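Local structure of DNA replication factor Cdt1 (Mus musculus, 3A4C) at residues Gln10-Leu15 and Ala64-Asp69; His59-Ala64 and Leu71-Ile76. The protein helps license DNA replication, working with CDC6 and the origin recognition complex to load the MCM helicase onto DNA, and also supports stable kinetochore-microtubule attachment in mitosis. All coordinates share one frame; numbering follows the deposited sequence.

In the fold
Both contacts draw on helix 53-66 of the Cdt1 C-terminal winged helix domain, and their centres lie about 10 Å apart. Contact 1 joins the end of that helix to the long N-terminal helix 3-27; contact 2 joins its last turns to strand 71-76, an outer strand of the three-stranded antiparallel sheet. Along the chain the order is 10-15, 59-64, 64-69, 71-76, with Ala64 common to both contacts. The two also meet directly: Arg14 NH2 and His59 NE2 are 3.0 Å apart, a probable hydrogen bond. Helix 53-66 thus packs against the N-terminal helix with its end residue Leu66 and against strand 71-76 of the hairpin with the turns before it.

Contact 1: residues Gln10-Leu15 and Ala64-Asp69; sequences QRLERL and AELLPD
Leu66 reaches over to the helix of Gln10-Leu15 with a single methyl, CD2, and that methyl does all the close touching. It lies 4.0 Å from CD2 of Leu12 and 4.3 Å from CD1 of Leu15, one turn further along. Leu12 and Leu66 cross at about a right angle, so they meet methyl against methyl and not along their lengths. The backbones stay well apart, with 9.8 Å between the CA atoms of Leu12 and Leu66, and no hydrogen bond spans the gap. Only 83 Å² is buried, both sides summed.

Leu12 turns CG away from its carbonyl carbon (chi1 -68°), which brings its end closer to Leu66 than its first bond would suggest. Helix 90-104 packs alongside: Leu97 touches both Leu15 and Leu66, Val101 packs on Leu66, and Glu104 on Leu12. In segment 64-69, Leu66 is the last helical residue and Leu67 the first to leave helical angles, so the contact falls just where helix 53-66 ends. What results is a small, largely buried leucine cluster where the first helix of the winged helix fold, 3-27, and the C-terminal helix 90-104 pack on its third, 53-66.

Contact 2: residues His59-Ala64 and Leu71-Ile76; sequences HLVLLA and LSLHRI
Leu71 is the main bump here: it puts one branch, CD2, into the hollow between the carbonyl O of Leu60, CB of Leu63 and the backbone N of Ala64, in helix 53-66. That methyl comes to 3.6 Å from Leu60 O and 3.8 Å from Leu63 CB. Leu60 O and Ala64 N are already joined by the helix's own hydrogen bond, so the methyl rests on a backbone whose polar atoms are engaged with each other. CG anti to the backbone N (chi1 -172°), with chi2 at 52°, puts CD2 rather than CD1 against the helix. Leu63 meets Leu71 at about a right angle.

The second bump is Leu73, two residues on and also pointing at the helix, whose CD1 lies 3.8 Å from Ala64 CB. The small Ala64 is the low spot of this helix face: its lone methyl touches both strand leucines, with Leu71 CG at 4.1 Å. Val61 CG2 only grazes Leu73 CD1. Beside the methyls, one water donates to Ala64 O (2.7 Å) and to Leu71 O (2.8 Å), bridging the two backbones.

Further out, Val82 packs on both strand leucines, while Met36, Val39, Cys40 and Met43 pack on Leu60. The axes of segments 59-64 and 71-76 lie at 114° between their N-to-C directions. Helices 3-27, 36-45 and 53-66 and strands 33-35, 71-76 and 79-84 follow the winged helix order: helix 53-66 takes the place of the third helix, which is the recognition helix in DNA-binding relatives (a role not established here), and hairpin 71-84 that of the wing.

Contact 1: residues Gln10-Leu15 and Ala64-Asp69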
ATOM      1  N   GLN A  10      -3.278  12.577   6.214  1.00 17.02           N
ATOM      2  CA  GLN A  10      -4.037  12.428   4.968  1.00 18.61           C
ATOM      3  C   GLN A  10      -3.758  11.083   4.299  1.00 18.64           C
ATOM      4  O   GLN A  10      -4.672  10.376   3.883  1.00 15.65           O
ATOM      5  CB  GLN A  10      -3.699  13.555   3.986  1.00 17.42           C
ATOM      6  CG  GLN A  10      -4.313  14.906   4.361  1.00 28.75           C
ATOM      7  CD  GLN A  10      -3.957  16.017   3.386  1.00 32.83           C
ATOM      8  OE1 GLN A  10      -3.362  15.775   2.333  1.00 35.39           O
ATOM      9  NE2 GLN A  10      -4.324  17.248   3.736  1.00 40.10           N
ATOM     10  N   ARG A  11      -2.482  10.740   4.193  1.00 16.61           N
ATOM     11  CA  ARG A  11      -2.073   9.500   3.543  1.00 14.46           C
ATOM     12  C   ARG A  11      -2.517   8.294   4.344  1.00 13.67           C
ATOM     13  O   ARG A  11      -3.034   7.328   3.789  1.00 16.01           O
ATOM     14  CB  ARG A  11      -0.552   9.484   3.373  1.00 13.82           C
ATOM     15  CG  ARG A  11      -0.055  10.525   2.374  1.00 14.81           C
ATOM     16  CD  ARG A  11       1.458  10.594   2.335  1.00 18.89           C
ATOM     17  NE  ARG A  11       1.937  11.355   1.179  1.00 25.22           N
ATOM     18  CZ  ARG A  11       3.081  12.036   1.152  1.00 24.45           C
ATOM     19  NH1 ARG A  11       3.864  12.075   2.225  1.00 32.63           N
ATOM     20  NH2 ARG A  11       3.438  12.692   0.060  1.00 27.08           N
ATOM     21  N   LEU A  12      -2.318   8.349   5.658  1.00 13.03           N
ATOM     22  CA  LEU A  12      -2.669   7.225   6.526  1.00 13.68           C
ATOM     23  C   LEU A  12      -4.163   6.916   6.468  1.00 16.98           C
ATOM     24  O   LEU A  12      -4.587   5.762   6.584  1.00 14.53           O
ATOM     25  CB  LEU A  12      -2.238   7.501   7.969  1.00 12.82           C
ATOM     26  CG  LEU A  12      -0.728   7.537   8.241  1.00 16.61           C
ATOM     27  CD1 LEU A  12      -0.456   7.818   9.715  1.00 18.84           C
ATOM     28  CD2 LEU A  12      -0.082   6.234   7.825  1.00 18.84           C
ATOM     29  N   GLU A  13      -4.966   7.952   6.278  1.00 19.05           N
ATOM     30  CA  GLU A  13      -6.404   7.760   6.208  1.00 16.02           C
ATOM     31  C   GLU A  13      -6.830   6.990   4.957  1.00 15.82           C
ATOM     32  O   GLU A  13      -7.877   6.345   4.949  1.00 12.65           O
ATOM     33  CB  GLU A  13      -7.133   9.097   6.339  1.00 22.82           C
ATOM     34  CG  GLU A  13      -7.206   9.563   7.795  1.00 28.29           C
ATOM     35  CD  GLU A  13      -7.687  10.995   7.949  1.00 36.90           C
ATOM     36  OE1 GLU A  13      -7.782  11.713   6.928  1.00 43.28           O
ATOM     37  OE2 GLU A  13      -7.966  11.404   9.098  1.00 39.74           O
ATOM     38  N   ARG A  14      -6.006   7.030   3.918  1.00 15.50           N
ATOM     39  CA  ARG A  14      -6.323   6.329   2.676  1.00 14.51           C
ATOM     40  C   ARG A  14      -5.936   4.858   2.703  1.00 12.46           C
ATOM     41  O   ARG A  14      -6.387   4.081   1.864  1.00 11.23           O
ATOM     42  CB  ARG A  14      -5.611   6.985   1.493  1.00 13.27           C
ATOM     43  CG  ARG A  14      -5.940   8.445   1.280  1.00 17.42           C
ATOM     44  CD  ARG A  14      -5.369   8.951  -0.032  1.00 20.82           C
ATOM     45  NE  ARG A  14      -5.663  10.369  -0.220  1.00 22.63           N
ATOM     46  CZ  ARG A  14      -4.817  11.353   0.069  1.00 27.48           C
ATOM     47  NH1 ARG A  14      -5.177  12.616  -0.128  1.00 25.04           N
ATOM     48  NH2 ARG A  14      -3.613  11.080   0.551  1.00 20.62           N
ATOM     49  N   LEU A  15      -5.067   4.478   3.634  1.00 11.96           N
ATOM     50  CA  LEU A  15      -4.407   3.174   3.546  1.00 10.41           C
ATOM     51  C   LEU A  15      -5.317   1.948   3.672  1.00 10.32           C
ATOM     52  O   LEU A  15      -5.116   0.955   2.970  1.00 11.40           O
ATOM     53  CB  LEU A  15      -3.239   3.088   4.530  1.00 11.33           C
ATOM     54  CG  LEU A  15      -2.098   4.050   4.179  1.00 12.01           C
ATOM     55  CD1 LEU A  15      -0.874   3.741   5.021  1.00 12.56           C
ATOM     56  CD2 LEU A  15      -1.783   3.964   2.691  1.00 13.97           C
ATOM     57  N   ALA A  64       4.121  -0.503   2.953  1.00 10.16           N
ATOM     58  CA  ALA A  64       5.245  -1.429   3.109  1.00 10.90           C
ATOM     59  C   ALA A  64       5.971  -1.179   4.420  1.00 14.20           C
ATOM     60  O   ALA A  64       6.504  -2.101   5.033  1.00 15.77           O
ATOM     61  CB  ALA A  64       6.218  -1.309   1.924  1.00 12.87           C
ATOM     62  N   GLU A  65       5.991   0.079   4.841  1.00 11.11           N
ATOM     63  CA  GLU A  65       6.624   0.468   6.094  1.00 11.00           C
ATOM     64  C   GLU A  65       5.769   0.097   7.302  1.00 12.55           C
ATOM     65  O   GLU A  65       6.293  -0.297   8.345  1.00 12.28           O
ATOM     66  CB  GLU A  65       6.907   1.971   6.082  1.00 11.58           C
ATOM     67  CG  GLU A  65       8.106   2.301   5.201  1.00 11.61           C
ATOM     68  CD  GLU A  65       8.161   3.742   4.789  1.00 12.78           C
ATOM     69  OE1 GLU A  65       7.235   4.513   5.137  1.00 12.41           O
ATOM     70  OE2 GLU A  65       9.141   4.102   4.107  1.00 14.36           O
ATOM     71  N   LEU A  66       4.450   0.211   7.154  1.00 11.19           N
ATOM     72  CA  LEU A  66       3.539  -0.113   8.251  1.00 13.59           C
ATOM     73  C   LEU A  66       3.315  -1.613   8.396  1.00 15.52           C
ATOM     74  O   LEU A  66       3.144  -2.110   9.509  1.00 13.74           O
ATOM     75  CB  LEU A  66       2.194   0.599   8.086  1.00 12.93           C
ATOM     76  CG  LEU A  66       2.078   1.945   8.806  1.00 17.04           C
ATOM     77  CD1 LEU A  66       2.979   2.954   8.156  1.00 21.23           C
ATOM     78  CD2 LEU A  66       0.646   2.449   8.813  1.00 28.67           C
ATOM     79  N   LEU A  67       3.314  -2.327   7.273  1.00 11.36           N
ATOM     80  CA  LEU A  67       2.990  -3.753   7.273  1.00 11.82           C
ATOM     81  C   LEU A  67       4.066  -4.566   6.552  1.00 13.42           C
ATOM     82  O   LEU A  67       3.787  -5.229   5.554  1.00 13.63           O
ATOM     83  CB  LEU A  67       1.635  -3.984   6.601  1.00 10.26           C
ATOM     84  CG  LEU A  67       0.440  -3.233   7.192  1.00 14.76           C
ATOM     85  CD1 LEU A  67      -0.751  -3.282   6.252  1.00 15.30           C
ATOM     86  CD2 LEU A  67       0.068  -3.798   8.552  1.00 14.06           C
ATOM     87  N   PRO A  68       5.302  -4.528   7.068  1.00 17.84           N
ATOM     88  CA  PRO A  68       6.440  -5.153   6.386  1.00 13.27           C
ATOM     89  C   PRO A  68       6.323  -6.676   6.274  1.00 19.15           C
ATOM     90  O   PRO A  68       6.942  -7.261   5.386  1.00 19.76           O
ATOM     91  CB  PRO A  68       7.622  -4.782   7.290  1.00 20.25           C
ATOM     92  CG  PRO A  68       6.992  -4.612   8.641  1.00 19.74           C
ATOM     93  CD  PRO A  68       5.727  -3.870   8.317  1.00 16.46           C
ATOM     94  N   ASP A  69       5.560  -7.309   7.155  1.00 19.55           N
ATOM     95  CA  ASP A  69       5.369  -8.755   7.086  1.00 22.15           C
ATOM     96  C   ASP A  69       4.394  -9.150   5.977  1.00 22.72           C
ATOM     97  O   ASP A  69       4.329 -10.310   5.574  1.00 23.85           O
ATOM     98  CB  ASP A  69       4.892  -9.300   8.429  1.00 27.13           C
ATOM     99  CG  ASP A  69       5.986  -9.295   9.477  1.00 27.24           C
ATOM    100  OD1 ASP A  69       7.170  -9.144   9.099  1.00 32.05           O
ATOM    101  OD2 ASP A  69       5.663  -9.439  10.675  1.00 36.94           O
TER

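Contact 2: residues His59-Ala64 and Leu71-Ile76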
ATOM      1  N   HIS A  59       2.070   6.078  -1.229  1.00  9.87           N
ATOM      2  CA  HIS A  59       1.175   5.378  -0.299  1.00  8.54           C
ATOM      3  C   HIS A  59       1.524   3.909  -0.148  1.00 10.18           C
ATOM      4  O   HIS A  59       1.377   3.340   0.933  1.00 11.27           O
ATOM      5  CB  HIS A  59      -0.283   5.513  -0.736  1.00 10.51           C
ATOM      6  CG  HIS A  59      -0.833   6.886  -0.547  1.00 11.79           C
ATOM      7  ND1 HIS A  59      -0.435   7.957  -1.319  1.00 14.92           N
ATOM      8  CD2 HIS A  59      -1.736   7.372   0.337  1.00 13.83           C
ATOM      9  CE1 HIS A  59      -1.075   9.042  -0.922  1.00 15.44           C
ATOM     10  NE2 HIS A  59      -1.869   8.714   0.083  1.00 13.10           N
ATOM     11  N   LEU A  60       1.930   3.285  -1.244  1.00 10.08           N
ATOM     12  CA  LEU A  60       2.326   1.881  -1.210  1.00 11.62           C
ATOM     13  C   LEU A  60       3.560   1.705  -0.353  1.00 10.97           C
ATOM     14  O   LEU A  60       3.690   0.715   0.352  1.00 10.08           O
ATOM     15  CB  LEU A  60       2.632   1.365  -2.616  1.00 13.92           C
ATOM     16  CG  LEU A  60       1.486   0.712  -3.384  1.00 23.96           C
ATOM     17  CD1 LEU A  60       0.306   1.641  -3.410  1.00 26.98           C
ATOM     18  CD2 LEU A  60       1.931   0.367  -4.791  1.00 22.79           C
ATOM     19  N   VAL A  61       4.484   2.658  -0.448  1.00 10.25           N
ATOM     20  CA  VAL A  61       5.686   2.615   0.373  1.00  8.35           C
ATOM     21  C   VAL A  61       5.329   2.769   1.848  1.00 10.54           C
ATOM     22  O   VAL A  61       5.885   2.081   2.701  1.00 10.79           O
ATOM     23  CB  VAL A  61       6.693   3.694  -0.043  1.00 12.12           C
ATOM     24  CG1 VAL A  61       7.750   3.872   1.037  1.00 13.77           C
ATOM     25  CG2 VAL A  61       7.350   3.315  -1.376  1.00 13.88           C
ATOM     26  N   LEU A  62       4.397   3.668   2.156  1.00  9.76           N
ATOM     27  CA  LEU A  62       3.913   3.795   3.534  1.00 10.21           C
ATOM     28  C   LEU A  62       3.345   2.470   4.027  1.00 12.31           C
ATOM     29  O   LEU A  62       3.592   2.056   5.153  1.00 14.27           O
ATOM     30  CB  LEU A  62       2.837   4.875   3.633  1.00 12.10           C
ATOM     31  CG  LEU A  62       3.267   6.326   3.448  1.00 18.67           C
ATOM     32  CD1 LEU A  62       2.113   7.251   3.886  1.00 21.79           C
ATOM     33  CD2 LEU A  62       4.509   6.613   4.263  1.00 17.60           C
ATOM     34  N   LEU A  63       2.584   1.802   3.169  1.00 10.33           N
ATOM     35  CA  LEU A  63       1.987   0.514   3.511  1.00  9.13           C
ATOM     36  C   LEU A  63       3.071  -0.536   3.769  1.00 12.44           C
ATOM     37  O   LEU A  63       2.959  -1.368   4.678  1.00 10.93           O
ATOM     38  CB  LEU A  63       1.105   0.078   2.341  1.00 17.54           C
ATOM     39  CG  LEU A  63      -0.227  -0.642   2.497  1.00 19.07           C
ATOM     40  CD1 LEU A  63      -1.004  -0.223   3.756  1.00 14.38           C
ATOM     41  CD2 LEU A  63      -1.033  -0.390   1.219  1.00 18.32           C
ATOM     42  N   ALA A  64       4.121  -0.503   2.953  1.00 10.16           N
ATOM     43  CA  ALA A  64       5.245  -1.429   3.109  1.00 10.90           C
ATOM     44  C   ALA A  64       5.971  -1.179   4.420  1.00 14.20           C
ATOM     45  O   ALA A  64       6.504  -2.101   5.033  1.00 15.77           O
ATOM     46  CB  ALA A  64       6.218  -1.309   1.924  1.00 12.87           C
ATOM     47  N   LEU A  71       3.749  -6.777   3.026  1.00 15.01           N
ATOM     48  CA  LEU A  71       4.158  -6.148   1.776  1.00 13.91           C
ATOM     49  C   LEU A  71       5.668  -5.976   1.708  1.00 22.48           C
ATOM     50  O   LEU A  71       6.247  -5.237   2.503  1.00 22.41           O
ATOM     51  CB  LEU A  71       3.476  -4.784   1.654  1.00 17.92           C
ATOM     52  CG  LEU A  71       3.595  -3.996   0.351  1.00 22.08           C
ATOM     53  CD1 LEU A  71       3.212  -4.848  -0.820  1.00 24.15           C
ATOM     54  CD2 LEU A  71       2.684  -2.780   0.422  1.00 18.60           C
ATOM     55  N   SER A  72       6.292  -6.651   0.746  1.00 15.80           N
ATOM     56  CA  SER A  72       7.736  -6.612   0.579  1.00 16.74           C
ATOM     57  C   SER A  72       8.089  -5.918  -0.742  1.00 16.46           C
ATOM     58  O   SER A  72       7.372  -6.056  -1.730  1.00 15.68           O
ATOM     59  CB  SER A  72       8.279  -8.048   0.580  1.00 22.29           C
ATOM     60  OG  SER A  72       9.576  -8.105   1.140  1.00 42.47           O
ATOM     61  N   LEU A  73       9.182  -5.161  -0.746  1.00 12.73           N
ATOM     62  CA  LEU A  73       9.676  -4.509  -1.955  1.00 11.43           C
ATOM     63  C   LEU A  73      11.078  -5.016  -2.233  1.00 16.08           C
ATOM     64  O   LEU A  73      11.905  -5.070  -1.325  1.00 17.46           O
ATOM     65  CB  LEU A  73       9.733  -3.004  -1.753  1.00 14.63           C
ATOM     66  CG  LEU A  73       8.425  -2.351  -1.329  1.00 14.63           C
ATOM     67  CD1 LEU A  73       8.680  -0.916  -0.916  1.00 12.66           C
ATOM     68  CD2 LEU A  73       7.456  -2.411  -2.488  1.00 15.94           C
ATOM     69  N   HIS A  74      11.355  -5.385  -3.481  1.00 12.71           N
ATOM     70  CA  HIS A  74      12.676  -5.922  -3.825  1.00 11.30           C
ATOM     71  C   HIS A  74      13.193  -5.289  -5.113  1.00 10.22           C
ATOM     72  O   HIS A  74      12.594  -5.432  -6.163  1.00  8.55           O
ATOM     73  CB  HIS A  74      12.600  -7.455  -3.941  1.00 16.51           C
ATOM     74  CG  HIS A  74      13.908  -8.120  -4.264  1.00 20.20           C
ATOM     75  ND1 HIS A  74      15.070  -7.873  -3.562  1.00 26.60           N
ATOM     76  CD2 HIS A  74      14.222  -9.063  -5.187  1.00 16.49           C
ATOM     77  CE1 HIS A  74      16.051  -8.613  -4.057  1.00 18.82           C
ATOM     78  NE2 HIS A  74      15.562  -9.343  -5.042  1.00 22.34           N
ATOM     79  N   ARG A  75      14.307  -4.577  -5.025  1.00 11.40           N
ATOM     80  CA  ARG A  75      14.904  -3.997  -6.214  1.00  9.85           C
ATOM     81  C   ARG A  75      15.610  -5.065  -7.038  1.00 12.59           C
ATOM     82  O   ARG A  75      16.456  -5.793  -6.524  1.00 11.71           O
ATOM     83  CB  ARG A  75      15.896  -2.900  -5.835  1.00 11.81           C
ATOM     84  CG  ARG A  75      15.258  -1.673  -5.150  1.00 12.01           C
ATOM     85  CD  ARG A  75      16.287  -0.554  -5.009  1.00 11.85           C
ATOM     86  NE  ARG A  75      15.781   0.559  -4.209  1.00 14.82           N
ATOM     87  CZ  ARG A  75      15.829   0.598  -2.878  1.00 17.33           C
ATOM     88  NH1 ARG A  75      16.363  -0.412  -2.205  1.00 15.17           N
ATOM     89  NH2 ARG A  75      15.347   1.645  -2.216  1.00 14.91           N
ATOM     90  N   ILE A  76      15.256  -5.148  -8.315  1.00 11.27           N
ATOM     91  CA  ILE A  76      16.012  -5.951  -9.275  1.00 11.04           C
ATOM     92  C   ILE A  76      16.330  -5.064 -10.468  1.00 12.06           C
ATOM     93  O   ILE A  76      15.430  -4.616 -11.171  1.00 11.78           O
ATOM     94  CB  ILE A  76      15.214  -7.183  -9.735  1.00 10.78           C
ATOM     95  CG1 ILE A  76      14.731  -7.982  -8.526  1.00 10.78           C
ATOM     96  CG2 ILE A  76      16.070  -8.059 -10.644  1.00 12.97           C
ATOM     97  CD1 ILE A  76      13.898  -9.225  -8.876  1.00 13.89           C
TER
HETATM   98  O   HOH W   1       8.225  -3.718   3.686  1.00 17.71           O